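Local coordinates for protein aminotransferase AspB (Helicobacter pylori 26695, PDB 3EZS) that probably acts as a pyridoxal 5'-phosphate-dependent aminotransferase of class I and II, moving amino groups between amino acids and keto acids, at residues E82-I86 with S247-Y253; A183-F188 with F220-L224. One frame throughout, in Å; residues are numbered along the deposited sequence.

Contact 1. Residues E82-I86 with S247-Y253; sequences ENELI and SRLLEKY
S247 meets the turn N83-E84 at the start of its helix, where the CA atoms of S247 and E84 come within 4.8 Å. CB of S247 lies 3.4 Å from the carbonyl O of N83 and also meets CG of E84 and CG of N83. No direct hydrogen bond joins the segments; water carries the polar link. With OG of S247 set between backbone N and carbonyl carbon (chi1 60°), the hydroxyl donates to a water 2.7 Å from OG, which donates in turn to OE2 of E84. OE1 of E84 accepts from the backbone N of K81.

One turn on, CD1 of L250 lies 3.5 Å from the backbone C of E84. CD1 of I86 presses on the helix at the carbonyl O of L250 (3.0 Å, tight for a methyl against an oxygen), with CB and CD2 of L250 beside it. E251, bent at chi2 (63°), swings back toward N83, where a second water donates to OE1 of E251 (2.9 Å) and O of N83 (3.0 Å). Y253 closes the row: its CD2 stands 4.1 Å from CD1 of I86, which approaches the ring obliquely, and its OH hydrogen-bonds to N97 and R257.

Helix 247-257 packs against the N83-E84 loop and the first residues of strand 85-88, outermost in this chain's sheet. Antiparallel strand 241-245 pairs with it through backbone hydrogen bonds between I86 and I243, and between E84, just before the strand, and G245; I243 also touches L250 and Y253. Helix 92-102 meets Y253, and helix 62-76 receives L85.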
loop_
_atom_site.group_PDB
_atom_site.type_symbol
_atom_site.label_atom_id
_atom_site.label_comp_id
_atom_site.label_asym_id
_atom_site.label_seq_id
_atom_site.Cartn_x
_atom_site.Cartn_y
_atom_site.Cartn_z
ATOM N N GLU A 82 11.645 20.281 4.557
ATOM C CA GLU A 82 10.323 19.680 4.536
ATOM C C GLU A 82 9.928 18.951 3.260
ATOM O O GLU A 82 9.186 17.988 3.331
ATOM C CB GLU A 82 9.262 20.726 4.916
ATOM C CG GLU A 82 9.397 21.219 6.379
ATOM C CD GLU A 82 8.356 22.273 6.765
ATOM O OE1 GLU A 82 7.489 22.628 5.929
ATOM O OE2 GLU A 82 8.421 22.765 7.911
ATOM N N ASN A 83 10.408 19.410 2.110
ATOM C CA ASN A 83 10.109 18.748 0.837
ATOM C C ASN A 83 11.194 17.716 0.444
ATOM O O ASN A 83 11.185 17.188 -0.678
ATOM C CB ASN A 83 9.834 19.779 -0.287
ATOM C CG ASN A 83 10.987 20.764 -0.504
ATOM O OD1 ASN A 83 11.964 20.776 0.244
ATOM N ND2 ASN A 83 10.865 21.601 -1.530
ATOM N N GLU A 84 12.097 17.405 1.377
ATOM C CA GLU A 84 13.177 16.437 1.142
ATOM C C GLU A 84 12.972 15.079 1.836
ATOM O O GLU A 84 13.881 14.250 1.868
ATOM C CB GLU A 84 14.535 17.055 1.514
ATOM C CG GLU A 84 14.973 18.055 0.474
ATOM C CD GLU A 84 16.216 18.826 0.824
ATOM O OE1 GLU A 84 16.644 18.794 1.999
ATOM O OE2 GLU A 84 16.738 19.498 -0.101
ATOM N N LEU A 85 11.781 14.845 2.372
ATOM C CA LEU A 85 11.475 13.562 3.011
ATOM C C LEU A 85 10.002 13.256 2.841
ATOM O O LEU A 85 9.157 14.123 3.072
ATOM C CB LEU A 85 11.872 13.579 4.476
ATOM C CG LEU A 85 11.583 12.300 5.273
ATOM C CD1 LEU A 85 12.666 12.064 6.324
ATOM C CD2 LEU A 85 10.190 12.319 5.903
ATOM N N ILE A 86 9.708 12.053 2.362
ATOM C CA ILE A 86 8.335 11.572 2.221
ATOM C C ILE A 86 8.159 10.346 3.118
ATOM O O ILE A 86 9.013 9.466 3.109
ATOM C CB ILE A 86 7.973 11.239 0.735
ATOM C CG1 ILE A 86 7.720 12.533 -0.067
ATOM C CG2 ILE A 86 6.711 10.358 0.641
ATOM C CD1 ILE A 86 7.237 12.306 -1.481
ATOM N N SER A 247 14.398 16.832 -3.824
ATOM C CA SER A 247 13.100 17.418 -3.564
ATOM C C SER A 247 12.270 17.624 -4.803
ATOM O O SER A 247 11.070 17.765 -4.684
ATOM C CB SER A 247 13.246 18.747 -2.822
ATOM O OG SER A 247 14.007 19.696 -3.569
ATOM N N ARG A 248 12.900 17.673 -5.980
ATOM C CA ARG A 248 12.165 17.861 -7.237
ATOM C C ARG A 248 11.438 16.567 -7.594
ATOM O O ARG A 248 10.270 16.589 -7.973
ATOM C CB ARG A 248 13.099 18.283 -8.385
ATOM C CG ARG A 248 12.360 18.630 -9.692
ATOM C CD ARG A 248 13.307 18.818 -10.886
ATOM N NE ARG A 248 14.026 17.579 -11.210
ATOM C CZ ARG A 248 13.522 16.552 -11.904
ATOM N NH1 ARG A 248 12.283 16.579 -12.388
ATOM N NH2 ARG A 248 14.276 15.472 -12.120
ATOM N N LEU A 249 12.153 15.450 -7.494
ATOM C CA LEU A 249 11.566 14.132 -7.709
ATOM C C LEU A 249 10.543 13.789 -6.621
ATOM O O LEU A 249 9.487 13.250 -6.927
ATOM C CB LEU A 249 12.651 13.052 -7.763
ATOM C CG LEU A 249 13.647 13.096 -8.923
ATOM C CD1 LEU A 249 14.757 12.067 -8.781
ATOM C CD2 LEU A 249 12.909 12.929 -10.265
ATOM N N LEU A 250 10.842 14.107 -5.361
ATOM C CA LEU A 250 9.904 13.805 -4.250
ATOM C C LEU A 250 8.587 14.588 -4.301
ATOM O O LEU A 250 7.561 14.094 -3.855
ATOM C CB LEU A 250 10.568 13.997 -2.867
ATOM C CG LEU A 250 11.667 12.995 -2.478
ATOM C CD1 LEU A 250 12.249 13.370 -1.134
ATOM C CD2 LEU A 250 11.158 11.545 -2.476
ATOM N N GLU A 251 8.610 15.801 -4.847
ATOM C CA GLU A 251 7.405 16.618 -4.915
ATOM C C GLU A 251 6.436 16.009 -5.965
ATOM O O GLU A 251 5.205 16.035 -5.805
ATOM C CB GLU A 251 7.782 18.081 -5.225
ATOM C CG GLU A 251 6.684 19.124 -4.948
ATOM C CD GLU A 251 6.284 19.222 -3.468
ATOM O OE1 GLU A 251 7.070 18.783 -2.571
ATOM O OE2 GLU A 251 5.163 19.731 -3.217
ATOM N N LYS A 252 7.007 15.439 -7.022
ATOM C CA LYS A 252 6.227 14.752 -8.039
ATOM C C LYS A 252 5.756 13.371 -7.512
ATOM O O LYS A 252 4.612 12.963 -7.769
ATOM C CB LYS A 252 7.043 14.629 -9.342
ATOM C CG LYS A 252 7.358 15.983 -9.996
ATOM C CD LYS A 252 8.139 15.831 -11.302
ATOM N N TYR A 253 6.633 12.675 -6.770
ATOM C CA TYR A 253 6.305 11.366 -6.195
ATOM C C TYR A 253 5.141 11.480 -5.226
ATOM O O TYR A 253 4.314 10.587 -5.153
ATOM C CB TYR A 253 7.535 10.747 -5.522
ATOM C CG TYR A 253 7.372 9.318 -5.001
ATOM C CD1 TYR A 253 6.822 8.302 -5.796
ATOM C CD2 TYR A 253 7.835 8.974 -3.737
ATOM C CE1 TYR A 253 6.698 6.988 -5.314
ATOM C CE2 TYR A 253 7.735 7.665 -3.250
ATOM C CZ TYR A 253 7.162 6.678 -4.042
ATOM O OH TYR A 253 7.054 5.406 -3.529
HETATM O O HOH W 1 8.269 16.597 -1.120
HETATM O O HOH W 2 16.346 18.872 -2.609
#

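Contact 2. Residues A183-F188 with F220-L224; sequences ALKHDF and FKNVL
N222 reaches the end of helix 173-186 with its amide nitrogen, held there by two hydrogen bonds. The stronger runs from ND2 of N222 to OD1 of D187 at 3.0 Å, nearly straight (174° at the hydrogen). It uses the anti lone pair of OD1, and the acceptor lies almost in the amide plane; carboxylate and amide are nearly coplanar, 13° apart. The weak second bond, ND2 of N222 to the backbone O of F188 at 3.1 Å, is bent. Together they should limit rotation of the amide.

Charge adds a long salt bridge: NZ of K221 stays 4.0 Å from OD1 of D187. The lysine chain is extended until its last torsion (chi4 -71°), which turns the ammonium toward the acid.

The apolar packing is CD2 of L184 against CG of K221 (4.1 Å), the side chains meeting at a slant. The same CD2 makes plain van der Waals contact with the carbonyl O of K221 (3.6 Å), which accepts from ND2 of N217.

In the backbone, D187 leaves the helix with positive phi, and N of F188 bonds back to O of A183. K221 and N222 are the central residues of a type II beta turn. The contact joins the corner between helix 173-186 and strand 189-193 to the turn that opens strand 223-228, parallel to 189-193 and next to it, as in the alpha/beta large domain of fold-type I PLP enzymes.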
loop_
_atom_site.group_PDB
_atom_site.type_symbol
_atom_site.label_atom_id
_atom_site.label_comp_id
_atom_site.label_asym_id
_atom_site.label_seq_id
_atom_site.Cartn_x
_atom_site.Cartn_y
_atom_site.Cartn_z
ATOM N N ALA A 183 26.549 9.564 -10.932
ATOM C CA ALA A 183 25.134 9.868 -11.123
ATOM C C ALA A 183 24.953 11.264 -11.732
ATOM O O ALA A 183 24.122 11.460 -12.619
ATOM C CB ALA A 183 24.391 9.778 -9.794
ATOM N N LEU A 184 25.718 12.235 -11.244
ATOM C CA LEU A 184 25.613 13.603 -11.762
ATOM C C LEU A 184 26.273 13.735 -13.125
ATOM O O LEU A 184 25.767 14.450 -13.971
ATOM C CB LEU A 184 26.209 14.615 -10.774
ATOM C CG LEU A 184 25.505 14.713 -9.416
ATOM C CD1 LEU A 184 26.232 15.722 -8.507
ATOM C CD2 LEU A 184 24.017 15.074 -9.611
ATOM N N LYS A 185 27.385 13.028 -13.336
ATOM C CA LYS A 185 28.102 13.067 -14.609
ATOM C C LYS A 185 27.291 12.443 -15.739
ATOM O O LYS A 185 27.196 13.012 -16.826
ATOM C CB LYS A 185 29.434 12.310 -14.495
ATOM C CG LYS A 185 30.264 12.290 -15.778
ATOM C CD LYS A 185 31.512 11.451 -15.605
ATOM C CE LYS A 185 32.399 11.502 -16.847
ATOM N NZ LYS A 185 33.550 10.556 -16.724
ATOM N N HIS A 186 26.739 11.258 -15.492
ATOM C CA HIS A 186 25.988 10.549 -16.521
ATOM C C HIS A 186 24.486 10.833 -16.492
ATOM O O HIS A 186 23.755 10.382 -17.366
ATOM C CB HIS A 186 26.249 9.052 -16.407
ATOM C CG HIS A 186 27.683 8.677 -16.634
ATOM N ND1 HIS A 186 28.224 8.540 -17.894
ATOM C CD2 HIS A 186 28.685 8.406 -15.763
ATOM C CE1 HIS A 186 29.497 8.204 -17.789
ATOM N NE2 HIS A 186 29.801 8.109 -16.507
ATOM N N ASP A 187 24.042 11.591 -15.496
ATOM C CA ASP A 187 22.626 11.918 -15.318
ATOM C C ASP A 187 21.712 10.679 -15.194
ATOM O O ASP A 187 20.812 10.468 -16.016
ATOM C CB ASP A 187 22.132 12.873 -16.424
ATOM C CG ASP A 187 20.807 13.569 -16.061
ATOM O OD1 ASP A 187 20.447 13.610 -14.862
ATOM O OD2 ASP A 187 20.135 14.092 -16.974
ATOM N N PHE A 188 21.988 9.835 -14.198
ATOM C CA PHE A 188 21.079 8.731 -13.844
ATOM C C PHE A 188 20.636 8.909 -12.385
ATOM O O PHE A 188 21.254 9.664 -11.629
ATOM C CB PHE A 188 21.648 7.328 -14.107
ATOM C CG PHE A 188 22.917 7.023 -13.386
ATOM C CD1 PHE A 188 22.905 6.624 -12.060
ATOM C CD2 PHE A 188 24.142 7.077 -14.060
ATOM C CE1 PHE A 188 24.086 6.322 -11.395
ATOM C CE2 PHE A 188 25.342 6.771 -13.403
ATOM C CZ PHE A 188 25.311 6.383 -12.070
ATOM N N PHE A 220 20.810 17.259 -3.152
ATOM C CA PHE A 220 20.553 15.832 -3.343
ATOM C C PHE A 220 19.974 15.505 -4.721
ATOM O O PHE A 220 19.177 14.577 -4.853
ATOM C CB PHE A 220 19.642 15.274 -2.237
ATOM C CG PHE A 220 20.028 15.714 -0.857
ATOM C CD1 PHE A 220 21.274 15.375 -0.333
ATOM C CD2 PHE A 220 19.133 16.439 -0.063
ATOM C CE1 PHE A 220 21.653 15.784 0.956
ATOM C CE2 PHE A 220 19.494 16.838 1.235
ATOM C CZ PHE A 220 20.774 16.508 1.738
ATOM N N LYS A 221 20.368 16.284 -5.728
ATOM C CA LYS A 221 19.957 16.068 -7.115
ATOM C C LYS A 221 20.286 14.642 -7.561
ATOM O O LYS A 221 21.417 14.171 -7.342
ATOM C CB LYS A 221 20.672 17.050 -8.046
ATOM C CG LYS A 221 20.349 16.870 -9.531
ATOM C CD LYS A 221 20.963 17.990 -10.375
ATOM C CE LYS A 221 20.596 17.888 -11.869
ATOM N NZ LYS A 221 21.259 16.751 -12.582
ATOM N N ASN A 222 19.290 13.981 -8.171
ATOM C CA ASN A 222 19.372 12.606 -8.666
ATOM C C ASN A 222 19.554 11.512 -7.587
ATOM O O ASN A 222 19.705 10.330 -7.930
ATOM C CB ASN A 222 20.499 12.457 -9.705
ATOM C CG ASN A 222 20.168 13.093 -11.038
ATOM O OD1 ASN A 222 19.282 13.933 -11.141
ATOM N ND2 ASN A 222 20.875 12.667 -12.076
ATOM N N VAL A 223 19.509 11.883 -6.311
ATOM C CA VAL A 223 19.841 10.937 -5.233
ATOM C C VAL A 223 18.754 10.833 -4.159
ATOM O O VAL A 223 18.176 11.846 -3.722
ATOM C CB VAL A 223 21.198 11.317 -4.599
ATOM C CG1 VAL A 223 21.569 10.379 -3.441
ATOM C CG2 VAL A 223 22.311 11.330 -5.674
ATOM N N LEU A 224 18.509 9.590 -3.737
ATOM C CA LEU A 224 17.488 9.241 -2.757
ATOM C C LEU A 224 17.941 8.057 -1.890
ATOM O O LEU A 224 18.712 7.214 -2.326
ATOM C CB LEU A 224 16.181 8.862 -3.474
ATOM C CG LEU A 224 15.524 9.951 -4.345
ATOM C CD1 LEU A 224 14.913 9.356 -5.559
ATOM C CD2 LEU A 224 14.541 10.821 -3.578
#

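Overall arrangement
Contacts 1 and 2 lie with their centres about 15 Å apart, each about 21 Å from the centre of the chain, and reach the same seven-stranded mixed sheet. Along the chain, both segments of contact 2 fall between 82-86 and 247-253. In the sheet the order runs 85-88, 241-245, 223-228, 189-193; contact 1 lies at the 85-88 end as counted in this chain, and contact 2 at the starts of two inner strands. They touch where CD2 of L250 packs 3.6 Å from CD2 of L224. D246 accepts from N of R248 with OD1 and from N of N222 with OD2, linking helix 247-257 to the turn. The contacts thus adjoin in the probable PLP-binding domain.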